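Local coordinates for PHB depolymerase (Penicillium funiculosum, PDB 2D81), which hydrolyses the ester bonds of the biopolyester poly(3-hydroxybutyrate), as a depolymerase with an alpha/beta hydrolase fold, at residues A[1-6]-A[310-315]; A[13-18]-A[225-230]; A[30-35]-A[296-301]; A[197-202]-A[303-308]; A[261-266]-A[283-288]. All blocks are in the same frame, centred on the assembly; numbering follows the deposited sequence.

How the interactions relate
Helix 301-314 connects four of the five contacts. Interaction 3 ends at its start, interaction 4 lies along its middle, and interaction 1 closes its C-terminal end. Interaction 2, near the centre of the chain, takes I306 of interaction 4 and V310 of interaction 1 onto its sheet face. Interactions 3 and 4 have centres about 11 Å apart and meet through M303 and V301. Interactions 2 and 5, with centres about 12 Å apart, are joined by the C230-C284 disulfide, SG to SG 2.0 Å, and both touch the bound R3HB trimer, RB3. Interaction 5 also borders interaction 4, with centres about 10 Å apart. Interaction 1 encloses the other four along the chain.

Interaction 1. Residues A[1-6]-A[310-315]; sequences TALPAF and VKQIVS
Q312 reaches from helix 301-314 to L3 in the N-terminal loop. The loop crosses the C-terminal end of this helix, which packs on the central sheet of the alpha/beta hydrolase fold. Q312 NE2 donates to L3 O at 3.1 Å. The bond is bent, 137° at the hydrogen, and the donor is tilted from the carbonyl plane. Beside this bond the two side chains slide past each other in opposite directions, with L3 CG 3.9 Å from Q312 CG. Q312 CG, anti to the backbone N, lies against L3, and the chain bends at chi2. An alanine here would probably leave L3 O without its amide donor and open a gap beside L3 CG.

I313 also packs on L3, and the two side chains cross at about a right angle. L3 CD1 is 4.1 Å from I313 CG1. The backbone adds a straighter bond, F6 N to I313 O, 2.9 Å long with 160° at the hydrogen. The F6 ring lies oblique to I313 CG2.

Further out, F6 packs on L208, V210 and I257, and I313 on L223 and L259, so the sheet backs this corner. Near the C-terminal end of the helix, Q312 O accepts from both S315 N and S315 OG. A5 CA also comes to 3.5 Å from that oxygen, while A5 CB sits 3.3 Å from S315 OG.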
# COMPACT_ATOMS: atom_id res chain seq x y z
N THR A 1 -22.24 -1.49 -8.22
CA THR A 1 -22.00 -2.92 -7.88
C THR A 1 -21.52 -3.04 -6.43
O THR A 1 -20.69 -2.24 -5.98
CB THR A 1 -20.92 -3.53 -8.80
OG1 THR A 1 -21.21 -3.19 -10.16
CG2 THR A 1 -20.89 -5.05 -8.66
N ALA A 2 -22.04 -4.03 -5.71
CA ALA A 2 -21.61 -4.27 -4.34
C ALA A 2 -20.31 -5.08 -4.33
O ALA A 2 -20.05 -5.86 -5.24
CB ALA A 2 -22.70 -5.02 -3.58
N LEU A 3 -19.51 -4.88 -3.29
CA LEU A 3 -18.29 -5.66 -3.10
C LEU A 3 -18.65 -7.06 -2.63
O LEU A 3 -19.29 -7.22 -1.58
CB LEU A 3 -17.39 -4.97 -2.06
CG LEU A 3 -16.06 -5.62 -1.69
CD1 LEU A 3 -15.15 -5.69 -2.92
CD2 LEU A 3 -15.40 -4.80 -0.59
N PRO A 4 -18.26 -8.10 -3.39
CA PRO A 4 -18.56 -9.49 -3.03
C PRO A 4 -17.78 -10.03 -1.84
O PRO A 4 -16.69 -9.55 -1.52
CB PRO A 4 -18.23 -10.26 -4.31
CG PRO A 4 -18.36 -9.23 -5.39
CD PRO A 4 -17.71 -8.03 -4.75
N ALA A 5 -18.35 -11.04 -1.19
CA ALA A 5 -17.62 -11.87 -0.25
C ALA A 5 -17.01 -13.04 -1.02
O ALA A 5 -17.67 -13.64 -1.86
CB ALA A 5 -18.56 -12.39 0.84
N PHE A 6 -15.75 -13.34 -0.73
CA PHE A 6 -15.06 -14.45 -1.37
C PHE A 6 -14.54 -15.46 -0.35
O PHE A 6 -14.52 -15.18 0.85
CB PHE A 6 -13.90 -13.94 -2.23
CG PHE A 6 -14.33 -13.18 -3.45
CD1 PHE A 6 -14.56 -11.81 -3.39
CD2 PHE A 6 -14.53 -13.84 -4.65
CE1 PHE A 6 -14.97 -11.10 -4.52
CE2 PHE A 6 -14.95 -13.15 -5.79
CZ PHE A 6 -15.17 -11.78 -5.72
N VAL A 310 -11.78 -5.07 3.18
CA VAL A 310 -11.12 -6.33 3.46
C VAL A 310 -12.03 -7.28 4.23
O VAL A 310 -12.14 -8.46 3.90
CB VAL A 310 -9.82 -6.11 4.27
CG1 VAL A 310 -9.28 -7.44 4.77
CG2 VAL A 310 -8.79 -5.42 3.39
N LYS A 311 -12.69 -6.75 5.26
CA LYS A 311 -13.55 -7.56 6.10
C LYS A 311 -14.67 -8.20 5.28
O LYS A 311 -15.05 -9.35 5.51
CB LYS A 311 -14.18 -6.70 7.21
CG LYS A 311 -13.19 -6.03 8.15
CD LYS A 311 -12.73 -6.96 9.26
CE LYS A 311 -11.89 -6.19 10.28
NZ LYS A 311 -11.53 -7.01 11.46
N GLN A 312 -15.19 -7.45 4.31
CA GLN A 312 -16.25 -7.95 3.44
C GLN A 312 -15.74 -9.10 2.58
O GLN A 312 -16.38 -10.15 2.48
CB GLN A 312 -16.78 -6.82 2.56
CG GLN A 312 -17.76 -7.25 1.47
CD GLN A 312 -18.97 -8.01 2.00
OE1 GLN A 312 -19.28 -7.96 3.19
NE2 GLN A 312 -19.67 -8.70 1.11
N ILE A 313 -14.58 -8.90 1.96
CA ILE A 313 -14.02 -9.92 1.08
C ILE A 313 -13.73 -11.23 1.81
O ILE A 313 -13.98 -12.31 1.27
CB ILE A 313 -12.72 -9.41 0.41
CG1 ILE A 313 -13.07 -8.29 -0.58
CG2 ILE A 313 -12.00 -10.56 -0.29
CD1 ILE A 313 -11.87 -7.54 -1.12
N VAL A 314 -13.21 -11.15 3.03
CA VAL A 314 -12.84 -12.37 3.75
C VAL A 314 -14.03 -13.00 4.46
O VAL A 314 -13.91 -14.10 5.01
CB VAL A 314 -11.72 -12.11 4.79
CG1 VAL A 314 -10.52 -11.47 4.11
CG2 VAL A 314 -12.24 -11.22 5.91
N SER A 315 -15.16 -12.31 4.46
CA SER A 315 -16.35 -12.80 5.16
C SER A 315 -16.94 -14.03 4.49
O SER A 315 -17.85 -14.67 5.02
CB SER A 315 -17.41 -11.70 5.24
OG SER A 315 -18.02 -11.48 3.98

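Interaction 2. Residues A[13-18]-A[225-230]; sequences VSVSGL and VALHGC. With RB3 ((1R)-3-{[(1R)-3-methoxy-1-methyl-3-oxopropyl]oxy}-1-methyl-3-oxopropyl (3R)-3-hydroxybutanoate), chain C.
G17 and L227 pass very close, with G17 CA 3.1 Å from L227 O. A CB on G17 would run into that oxygen. G229 repeats the constraint one step on: its CA is 3.3 Å from L18 O, and a CB there would clash.

The strands run parallel, 14° apart. Four backbone hydrogen bonds join them: V225 N to S14 O, S16 N to V225 O, L227 N to S16 O and L18 N to L227 O. On one face V15 CG2, anti to its backbone N, lies 3.8 Å from V225 CB and 4.1 Å from L227 CD1. Helix 20-31 and helix 301-314 cover this face. On the other face, S16 OG bonds H224 and Y247, and S14 OG bonds H224 and Y173.

Past the strand end H228 points away from strand 13-18, and its ND1 donates to G229 O, in the ring plane, at 2.7 Å. H228 NE2 is bonded to A263 N. C230, disulfide-bonded to C284, has SG 3.2 Å from both O1A and O1B of RB3.

Such parallel neighbours are typical of the central sheet of alpha/beta hydrolases. Strand 13-18 probably leads into the nucleophile elbow, whose serine, just before S20, is an engineered alanine here.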
# COMPACT_ATOMS: atom_id res chain seq x y z
N VAL A 13 -4.09 -12.19 4.72
CA VAL A 13 -4.24 -10.83 4.22
C VAL A 13 -2.96 -10.00 4.39
O VAL A 13 -2.27 -10.09 5.41
CB VAL A 13 -5.40 -10.10 4.94
CG1 VAL A 13 -5.55 -8.68 4.41
CG2 VAL A 13 -6.70 -10.88 4.73
N SER A 14 -2.65 -9.21 3.37
CA SER A 14 -1.48 -8.33 3.40
C SER A 14 -1.76 -7.08 2.55
O SER A 14 -2.80 -6.99 1.91
CB SER A 14 -0.25 -9.06 2.85
OG SER A 14 -0.46 -9.48 1.51
N VAL A 15 -0.82 -6.14 2.56
CA VAL A 15 -0.99 -4.88 1.85
C VAL A 15 0.37 -4.30 1.42
O VAL A 15 1.38 -4.50 2.09
CB VAL A 15 -1.72 -3.84 2.74
CG1 VAL A 15 -0.95 -3.61 4.04
CG2 VAL A 15 -1.89 -2.53 1.98
N SER A 16 0.38 -3.59 0.29
CA SER A 16 1.56 -2.84 -0.14
C SER A 16 1.12 -1.59 -0.91
O SER A 16 -0.06 -1.45 -1.25
CB SER A 16 2.47 -3.70 -1.03
OG SER A 16 1.92 -3.94 -2.31
N GLY A 17 2.06 -0.70 -1.18
CA GLY A 17 1.73 0.49 -1.94
C GLY A 17 2.94 1.34 -2.28
O GLY A 17 4.03 1.12 -1.76
N LEU A 18 2.74 2.31 -3.17
CA LEU A 18 3.81 3.20 -3.61
C LEU A 18 3.64 4.60 -3.04
O LEU A 18 2.56 5.18 -3.10
CB LEU A 18 3.82 3.29 -5.14
CG LEU A 18 4.80 4.30 -5.74
CD1 LEU A 18 6.23 3.79 -5.60
CD2 LEU A 18 4.47 4.51 -7.21
N VAL A 225 -3.84 -6.22 -0.71
CA VAL A 225 -4.33 -4.88 -1.02
C VAL A 225 -3.17 -4.06 -1.58
O VAL A 225 -2.14 -3.92 -0.92
CB VAL A 225 -4.88 -4.19 0.25
CG1 VAL A 225 -5.44 -2.81 -0.09
CG2 VAL A 225 -5.96 -5.06 0.88
N ALA A 226 -3.34 -3.54 -2.78
CA ALA A 226 -2.29 -2.75 -3.43
C ALA A 226 -2.73 -1.29 -3.58
O ALA A 226 -3.77 -1.00 -4.18
CB ALA A 226 -1.95 -3.34 -4.79
N LEU A 227 -1.94 -0.37 -3.03
CA LEU A 227 -2.31 1.04 -2.98
C LEU A 227 -1.50 1.92 -3.92
O LEU A 227 -0.28 2.04 -3.78
CB LEU A 227 -2.16 1.55 -1.54
CG LEU A 227 -3.01 0.84 -0.48
CD1 LEU A 227 -2.60 1.34 0.90
CD2 LEU A 227 -4.49 1.10 -0.73
N HIS A 228 -2.19 2.55 -4.87
CA HIS A 228 -1.56 3.51 -5.78
C HIS A 228 -1.02 4.72 -5.02
O HIS A 228 -1.39 4.96 -3.86
CB HIS A 228 -2.57 3.96 -6.84
CG HIS A 228 -3.68 4.81 -6.29
ND1 HIS A 228 -3.51 6.13 -5.96
CD2 HIS A 228 -4.98 4.51 -6.01
CE1 HIS A 228 -4.65 6.62 -5.50
NE2 HIS A 228 -5.56 5.66 -5.52
N GLY A 229 -0.13 5.48 -5.66
CA GLY A 229 0.41 6.68 -5.04
C GLY A 229 -0.32 7.92 -5.51
O GLY A 229 -1.36 7.82 -6.16
N CYS A 230 0.21 9.10 -5.19
CA CYS A 230 -0.40 10.33 -5.68
C CYS A 230 -0.35 10.33 -7.21
O CYS A 230 0.58 9.78 -7.80
CB CYS A 230 0.35 11.56 -5.18
SG CYS A 230 0.71 11.77 -3.41
O1M RB3 C . 5.61 13.19 -4.69
C1A RB3 C . 4.77 12.37 -4.26
O1A RB3 C . 3.61 12.21 -4.70
C2A RB3 C . 5.20 11.48 -3.09
C3A RB3 C . 4.26 11.63 -1.90
C4A RB3 C . 4.76 10.74 -0.76
O3A RB3 C . 4.26 13.01 -1.47
C1B RB3 C . 3.03 13.43 -1.07
O1B RB3 C . 2.18 12.62 -0.69
C2B RB3 C . 2.72 14.93 -1.11
C3B RB3 C . 1.48 15.32 -0.29
C4B RB3 C . 1.68 15.03 1.20
O3B RB3 C . 1.25 16.72 -0.45
C1C RB3 C . 0.52 17.01 -1.57
O1C RB3 C . 0.66 16.33 -2.59
C2C RB3 C . -0.46 18.18 -1.54
C3C RB3 C . -0.10 19.23 -2.59
C4C RB3 C . -1.07 20.41 -2.53
O3C RB3 C . 1.24 19.67 -2.38

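Interaction 3. Residues A[30-35]-A[296-301]; sequences VAYSDV and DQIGGV
Y32 stretches its ring over I298, with I298 CG1 over one ring face. I298 CG2 lies nearer the end of the ring, 3.7 Å from Y32 OH and 4.1 Å from Y32 CZ. Y32 CG, anti to its carbonyl carbon (chi1 -69°), starts the ring on its way to the loop. The hydroxyl at the far end of the ring meets the backbone. G299 N donates to Y32 OH at 3.0 Å, and the bond is nearly straight, 167° at the hydrogen. I298 also faces the end of the helix, with CG1 3.5 Å from A31 O.

The end of one helix meets the turn before another. Y32 is the first residue past helix 20-31, and Q297 to G300 form a type II beta turn, with G300 at the N-cap of helix 301-314. The turn is closed by G300 N to Q297 O, 2.9 Å. At the backbone angles of G299 a CB would be jammed against I298 O.

A31 points its CB at the loop, 3.5 Å from D296 O. That oxygen is hydrogen-bonded to Y48 OH, and D296 OD1 forms a salt bridge with R52. M303, early in helix 301-314, packs on both A31 and Y32. V307, one turn further on, also touches Y32.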
# COMPACT_ATOMS: atom_id res chain seq x y z
N VAL A 30 0.67 -1.35 10.51
CA VAL A 30 0.89 -1.09 11.93
C VAL A 30 -0.42 -0.99 12.71
O VAL A 30 -0.65 -1.75 13.65
CB VAL A 30 1.72 0.20 12.14
CG1 VAL A 30 1.80 0.55 13.62
CG2 VAL A 30 3.12 0.02 11.56
N ALA A 31 -1.27 -0.05 12.32
CA ALA A 31 -2.49 0.23 13.07
C ALA A 31 -3.44 -0.97 13.05
O ALA A 31 -4.12 -1.25 14.04
CB ALA A 31 -3.20 1.47 12.51
N TYR A 32 -3.47 -1.67 11.92
CA TYR A 32 -4.29 -2.87 11.79
C TYR A 32 -3.43 -4.11 11.53
O TYR A 32 -3.75 -4.93 10.67
CB TYR A 32 -5.31 -2.71 10.65
CG TYR A 32 -6.41 -1.71 10.93
CD1 TYR A 32 -6.23 -0.36 10.67
CD2 TYR A 32 -7.64 -2.13 11.43
CE1 TYR A 32 -7.25 0.56 10.90
CE2 TYR A 32 -8.68 -1.22 11.67
CZ TYR A 32 -8.47 0.12 11.40
OH TYR A 32 -9.48 1.02 11.63
N SER A 33 -2.34 -4.25 12.28
CA SER A 33 -1.46 -5.40 12.11
C SER A 33 -2.20 -6.72 12.32
O SER A 33 -1.78 -7.75 11.82
CB SER A 33 -0.27 -5.31 13.08
OG SER A 33 -0.69 -5.28 14.43
N ASP A 34 -3.32 -6.67 13.04
CA ASP A 34 -4.14 -7.85 13.26
C ASP A 34 -4.91 -8.27 12.01
O ASP A 34 -5.17 -9.45 11.78
CB ASP A 34 -5.12 -7.62 14.42
CG ASP A 34 -6.06 -6.45 14.15
OD1 ASP A 34 -5.58 -5.36 13.82
OD2 ASP A 34 -7.29 -6.64 14.28
N VAL A 35 -5.28 -7.28 11.19
CA VAL A 35 -6.01 -7.53 9.95
C VAL A 35 -5.03 -7.95 8.85
O VAL A 35 -5.28 -8.92 8.13
CB VAL A 35 -6.77 -6.27 9.49
CG1 VAL A 35 -7.43 -6.52 8.14
CG2 VAL A 35 -7.81 -5.89 10.53
N ASP A 296 -3.64 7.78 10.88
CA ASP A 296 -2.80 6.58 10.92
C ASP A 296 -3.09 5.69 12.13
O ASP A 296 -2.28 4.83 12.48
CB ASP A 296 -1.31 6.96 10.87
CG ASP A 296 -0.84 7.73 12.10
OD1 ASP A 296 -1.68 8.21 12.89
OD2 ASP A 296 0.39 7.85 12.27
N GLN A 297 -4.25 5.87 12.74
CA GLN A 297 -4.66 5.06 13.88
C GLN A 297 -5.96 4.32 13.55
O GLN A 297 -6.62 4.62 12.56
CB GLN A 297 -4.86 5.95 15.11
CG GLN A 297 -3.62 6.75 15.49
CD GLN A 297 -3.90 7.81 16.54
OE1 GLN A 297 -4.83 8.60 16.40
NE2 GLN A 297 -3.10 7.84 17.60
N ILE A 298 -6.32 3.35 14.39
CA ILE A 298 -7.60 2.67 14.23
C ILE A 298 -8.70 3.73 14.15
O ILE A 298 -8.74 4.66 14.95
CB ILE A 298 -7.85 1.71 15.42
CG1 ILE A 298 -6.80 0.60 15.41
CG2 ILE A 298 -9.26 1.12 15.33
CD1 ILE A 298 -6.73 -0.23 16.71
N GLY A 299 -9.58 3.60 13.16
CA GLY A 299 -10.63 4.59 12.98
C GLY A 299 -10.32 5.71 12.00
O GLY A 299 -11.22 6.46 11.62
N GLY A 300 -9.06 5.83 11.58
CA GLY A 300 -8.74 6.75 10.50
C GLY A 300 -9.69 6.47 9.35
O GLY A 300 -9.86 5.31 8.96
N VAL A 301 -10.31 7.51 8.80
CA VAL A 301 -11.45 7.28 7.92
C VAL A 301 -11.08 6.47 6.68
O VAL A 301 -11.83 5.59 6.28
CB VAL A 301 -12.12 8.62 7.48
CG1 VAL A 301 -12.75 9.30 8.69
CG2 VAL A 301 -11.10 9.54 6.82

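Interaction 4. Residues A[197-202]-A[303-308]; sequences YGANGM and MAAIVG
Y197 sets its ring beside the backbone of G308, obliquely, with CE2 3.6 Å from G308 O and CD2 3.9 Å from G308 C. Its ring also touches L3, and its hydroxyl reaches Q312. A CB on G308 would come close to this ring and be crowded by A304 O. An alanine in place of Y197 would probably open a gap between G308, L3 and Q312.

The loop before strand 205-210 runs over helix 301-314, in the first half of which A305 CB points at the loop. That methyl meets Y197 O at 3.5 Å, G198 O at 3.7 Å and A199 CB at 4.2 Å. No hydrogen bond joins the two segments, though Y197 O is bonded to Q309 NE2 further along the helix.

A199 to M202 form a type II beta turn, which brings M202 back toward the helix. Its SD lies 3.7 Å from A305 CB. The chain bends at chi3, 77°, and CE ends 4.3 Å from I306 CG1.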
# COMPACT_ATOMS: atom_id res chain seq x y z
N TYR A 197 -17.36 1.40 3.13
CA TYR A 197 -16.27 1.14 2.18
C TYR A 197 -15.66 2.44 1.67
O TYR A 197 -14.67 2.42 0.95
CB TYR A 197 -16.78 0.34 0.97
CG TYR A 197 -17.41 -0.99 1.30
CD1 TYR A 197 -18.31 -1.58 0.41
CD2 TYR A 197 -17.13 -1.67 2.49
CE1 TYR A 197 -18.92 -2.81 0.70
CE2 TYR A 197 -17.73 -2.90 2.78
CZ TYR A 197 -18.62 -3.45 1.88
OH TYR A 197 -19.24 -4.65 2.17
N GLY A 198 -16.27 3.56 2.04
CA GLY A 198 -15.85 4.84 1.49
C GLY A 198 -15.41 5.84 2.54
O GLY A 198 -15.60 5.63 3.74
N ALA A 199 -14.81 6.93 2.08
CA ALA A 199 -14.32 7.97 2.97
C ALA A 199 -14.00 9.21 2.15
O ALA A 199 -13.89 9.14 0.93
CB ALA A 199 -13.06 7.50 3.70
N ASN A 200 -13.87 10.35 2.82
CA ASN A 200 -13.47 11.56 2.13
C ASN A 200 -12.08 11.31 1.54
O ASN A 200 -11.26 10.62 2.15
CB ASN A 200 -13.44 12.73 3.11
CG ASN A 200 -13.66 14.06 2.44
OD1 ASN A 200 -14.63 14.25 1.71
ND2 ASN A 200 -12.76 15.01 2.68
N GLY A 201 -11.83 11.85 0.35
CA GLY A 201 -10.55 11.63 -0.30
C GLY A 201 -10.49 10.33 -1.07
O GLY A 201 -9.47 10.02 -1.69
N MET A 202 -11.58 9.56 -1.04
CA MET A 202 -11.67 8.32 -1.80
C MET A 202 -12.74 8.41 -2.89
O MET A 202 -13.79 9.04 -2.70
CB MET A 202 -11.96 7.14 -0.87
CG MET A 202 -10.80 6.79 0.05
SD MET A 202 -11.17 5.43 1.18
CE MET A 202 -11.02 4.01 0.08
N MET A 303 -8.31 4.40 6.33
CA MET A 303 -7.92 3.06 6.75
C MET A 303 -9.14 2.22 7.12
O MET A 303 -9.21 1.04 6.80
CB MET A 303 -6.95 3.10 7.94
CG MET A 303 -5.56 3.61 7.59
SD MET A 303 -4.29 2.97 8.70
CE MET A 303 -4.79 3.69 10.26
N ALA A 304 -10.11 2.84 7.79
CA ALA A 304 -11.32 2.13 8.19
C ALA A 304 -12.11 1.65 6.96
O ALA A 304 -12.70 0.56 6.98
CB ALA A 304 -12.20 3.04 9.05
N ALA A 305 -12.11 2.46 5.91
CA ALA A 305 -12.79 2.10 4.67
C ALA A 305 -12.11 0.90 4.01
O ALA A 305 -12.77 -0.05 3.60
CB ALA A 305 -12.80 3.28 3.72
N ILE A 306 -10.79 0.96 3.91
CA ILE A 306 -10.02 -0.13 3.34
C ILE A 306 -10.19 -1.41 4.15
O ILE A 306 -10.39 -2.49 3.60
CB ILE A 306 -8.52 0.25 3.25
CG1 ILE A 306 -8.36 1.44 2.30
CG2 ILE A 306 -7.71 -0.94 2.73
CD1 ILE A 306 -6.95 2.03 2.27
N VAL A 307 -10.11 -1.29 5.48
CA VAL A 307 -10.32 -2.45 6.34
C VAL A 307 -11.73 -3.00 6.19
O VAL A 307 -11.94 -4.21 6.26
CB VAL A 307 -10.06 -2.08 7.82
CG1 VAL A 307 -10.46 -3.25 8.73
CG2 VAL A 307 -8.59 -1.75 8.02
N GLY A 308 -12.70 -2.11 5.99
CA GLY A 308 -14.07 -2.54 5.80
C GLY A 308 -14.23 -3.34 4.52
O GLY A 308 -14.96 -4.33 4.48

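Interaction 5. Residues A[261-266]-A[283-288]; sequences PQAIPD and GCWDWV. With RB3 ((1R)-3-{[(1R)-3-methoxy-1-methyl-3-oxopropyl]oxy}-1-methyl-3-oxopropyl (3R)-3-hydroxybutanoate), chain C.
P265 and G283 bring the two loops together, CA to CA 3.9 Å. Neither segment is regular across the contact, and no hydrogen bond joins them. G283 has positive phi (67°), and a CB there would press on I264 C and P265 N. Its CA makes a CA-H...O contact of 3.6 Å with I264 O.

W285 carries the side-chain packing. A263 CB sits over the centre of its six-membered ring, 4.1 Å from the centroid, as a CH-pi contact. P261 meets the rim: its O lies near the ring plane, 3.5 Å from W285 CZ2, and its CB is 3.7 Å from W285 CH2. A263 CB also touches G283 O.

The loop 261-266 leaves the C-terminal end of strand 256-260. In the alpha/beta hydrolase fold, loops at this end of the sheet build the active site. Here 283-288 borders the pocket of the RB3 trimer. C284 has SG 3.6 Å from RB3 O1B. W287 NE1 donates to the same ester carbonyl oxygen at 2.9 Å, 157° at the hydrogen, and O1B lies at the ring edge, near its plane. V288 CG1 covers one face of W287 and is 3.8 Å from RB3 C4B. D286, between W285 and W287 in sequence, accepts from V288 N at OD1, an Asx turn, and also bonds G289 N.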
# COMPACT_ATOMS: atom_id res chain seq x y z
N PRO A 261 -8.03 -0.24 -3.84
CA PRO A 261 -8.89 0.87 -3.42
C PRO A 261 -8.47 2.12 -4.20
O PRO A 261 -7.32 2.21 -4.64
CB PRO A 261 -8.59 1.00 -1.92
CG PRO A 261 -8.11 -0.39 -1.54
CD PRO A 261 -7.24 -0.76 -2.71
N GLN A 262 -9.37 3.08 -4.36
CA GLN A 262 -9.05 4.26 -5.16
C GLN A 262 -9.25 5.56 -4.40
O GLN A 262 -10.31 5.80 -3.83
CB GLN A 262 -9.91 4.30 -6.43
CG GLN A 262 -9.76 3.09 -7.36
CD GLN A 262 -8.36 2.92 -7.89
OE1 GLN A 262 -7.72 3.88 -8.32
NE2 GLN A 262 -7.87 1.69 -7.86
N ALA A 263 -8.22 6.40 -4.39
CA ALA A 263 -8.36 7.77 -3.89
C ALA A 263 -8.91 8.64 -5.01
O ALA A 263 -9.20 8.16 -6.10
CB ALA A 263 -7.02 8.30 -3.40
N ILE A 264 -9.06 9.94 -4.74
CA ILE A 264 -9.60 10.87 -5.72
C ILE A 264 -9.06 12.27 -5.44
O ILE A 264 -8.84 12.64 -4.29
CB ILE A 264 -11.16 10.90 -5.64
CG1 ILE A 264 -11.74 11.81 -6.73
CG2 ILE A 264 -11.60 11.41 -4.28
CD1 ILE A 264 -11.67 11.22 -8.12
N PRO A 265 -8.80 13.06 -6.49
CA PRO A 265 -8.29 14.40 -6.22
C PRO A 265 -9.28 15.18 -5.36
O PRO A 265 -10.49 15.06 -5.52
CB PRO A 265 -8.15 14.99 -7.62
CG PRO A 265 -7.74 13.80 -8.43
CD PRO A 265 -8.69 12.73 -7.92
N ASP A 266 -8.75 15.96 -4.42
CA ASP A 266 -9.55 16.78 -3.52
C ASP A 266 -8.90 18.15 -3.41
O ASP A 266 -7.86 18.31 -2.77
CB ASP A 266 -9.64 16.11 -2.14
CG ASP A 266 -10.24 17.02 -1.08
OD1 ASP A 266 -10.91 18.02 -1.42
OD2 ASP A 266 -10.05 16.72 0.12
N GLY A 283 -4.61 13.55 -5.23
CA GLY A 283 -5.32 12.31 -4.92
C GLY A 283 -4.42 11.31 -4.24
O GLY A 283 -4.32 10.14 -4.66
N CYS A 284 -3.75 11.77 -3.19
CA CYS A 284 -2.86 10.93 -2.39
C CYS A 284 -3.64 10.25 -1.28
O CYS A 284 -4.69 10.73 -0.87
CB CYS A 284 -1.80 11.78 -1.71
SG CYS A 284 -0.80 12.93 -2.70
N TRP A 285 -3.10 9.15 -0.76
CA TRP A 285 -3.62 8.57 0.48
C TRP A 285 -3.17 9.41 1.66
O TRP A 285 -2.12 10.05 1.62
CB TRP A 285 -3.14 7.13 0.65
CG TRP A 285 -3.66 6.24 -0.43
CD1 TRP A 285 -2.98 5.80 -1.53
CD2 TRP A 285 -4.99 5.73 -0.54
NE1 TRP A 285 -3.82 5.06 -2.33
CE2 TRP A 285 -5.06 5.00 -1.75
CE3 TRP A 285 -6.14 5.84 0.25
CZ2 TRP A 285 -6.23 4.38 -2.18
CZ3 TRP A 285 -7.30 5.21 -0.17
CH2 TRP A 285 -7.34 4.49 -1.38
N ASP A 286 -3.97 9.41 2.72
CA ASP A 286 -3.77 10.35 3.82
C ASP A 286 -2.71 9.89 4.82
O ASP A 286 -2.98 9.05 5.69
CB ASP A 286 -5.10 10.58 4.55
CG ASP A 286 -5.02 11.70 5.56
OD1 ASP A 286 -3.97 12.37 5.64
OD2 ASP A 286 -6.02 11.91 6.28
N TRP A 287 -1.51 10.44 4.69
CA TRP A 287 -0.45 10.22 5.68
C TRP A 287 -0.03 11.52 6.36
O TRP A 287 1.03 11.58 7.01
CB TRP A 287 0.77 9.56 5.01
CG TRP A 287 1.42 10.38 3.93
CD1 TRP A 287 0.95 10.60 2.67
CD2 TRP A 287 2.65 11.11 4.04
NE1 TRP A 287 1.82 11.41 1.97
CE2 TRP A 287 2.87 11.74 2.79
CE3 TRP A 287 3.59 11.29 5.06
CZ2 TRP A 287 3.99 12.54 2.54
CZ3 TRP A 287 4.71 12.08 4.81
CH2 TRP A 287 4.90 12.70 3.56
N VAL A 288 -0.85 12.56 6.24
CA VAL A 288 -0.49 13.87 6.79
C VAL A 288 -1.59 14.47 7.66
O VAL A 288 -1.36 15.48 8.35
CB VAL A 288 -0.14 14.87 5.67
CG1 VAL A 288 1.05 14.36 4.88
CG2 VAL A 288 -1.35 15.09 4.76
O1M RB3 C . 5.61 13.19 -4.69
C1A RB3 C . 4.77 12.37 -4.26
O1A RB3 C . 3.61 12.21 -4.70
C2A RB3 C . 5.20 11.48 -3.09
C3A RB3 C . 4.26 11.63 -1.90
C4A RB3 C . 4.76 10.74 -0.76
O3A RB3 C . 4.26 13.01 -1.47
C1B RB3 C . 3.03 13.43 -1.07
O1B RB3 C . 2.18 12.62 -0.69
C2B RB3 C . 2.72 14.93 -1.11
C3B RB3 C . 1.48 15.32 -0.29
C4B RB3 C . 1.68 15.03 1.20
O3B RB3 C . 1.25 16.72 -0.45
C1C RB3 C . 0.52 17.01 -1.57
O1C RB3 C . 0.66 16.33 -2.59
C2C RB3 C . -0.46 18.18 -1.54
C3C RB3 C . -0.10 19.23 -2.59
C4C RB3 C . -1.07 20.41 -2.53
O3C RB3 C . 1.24 19.67 -2.38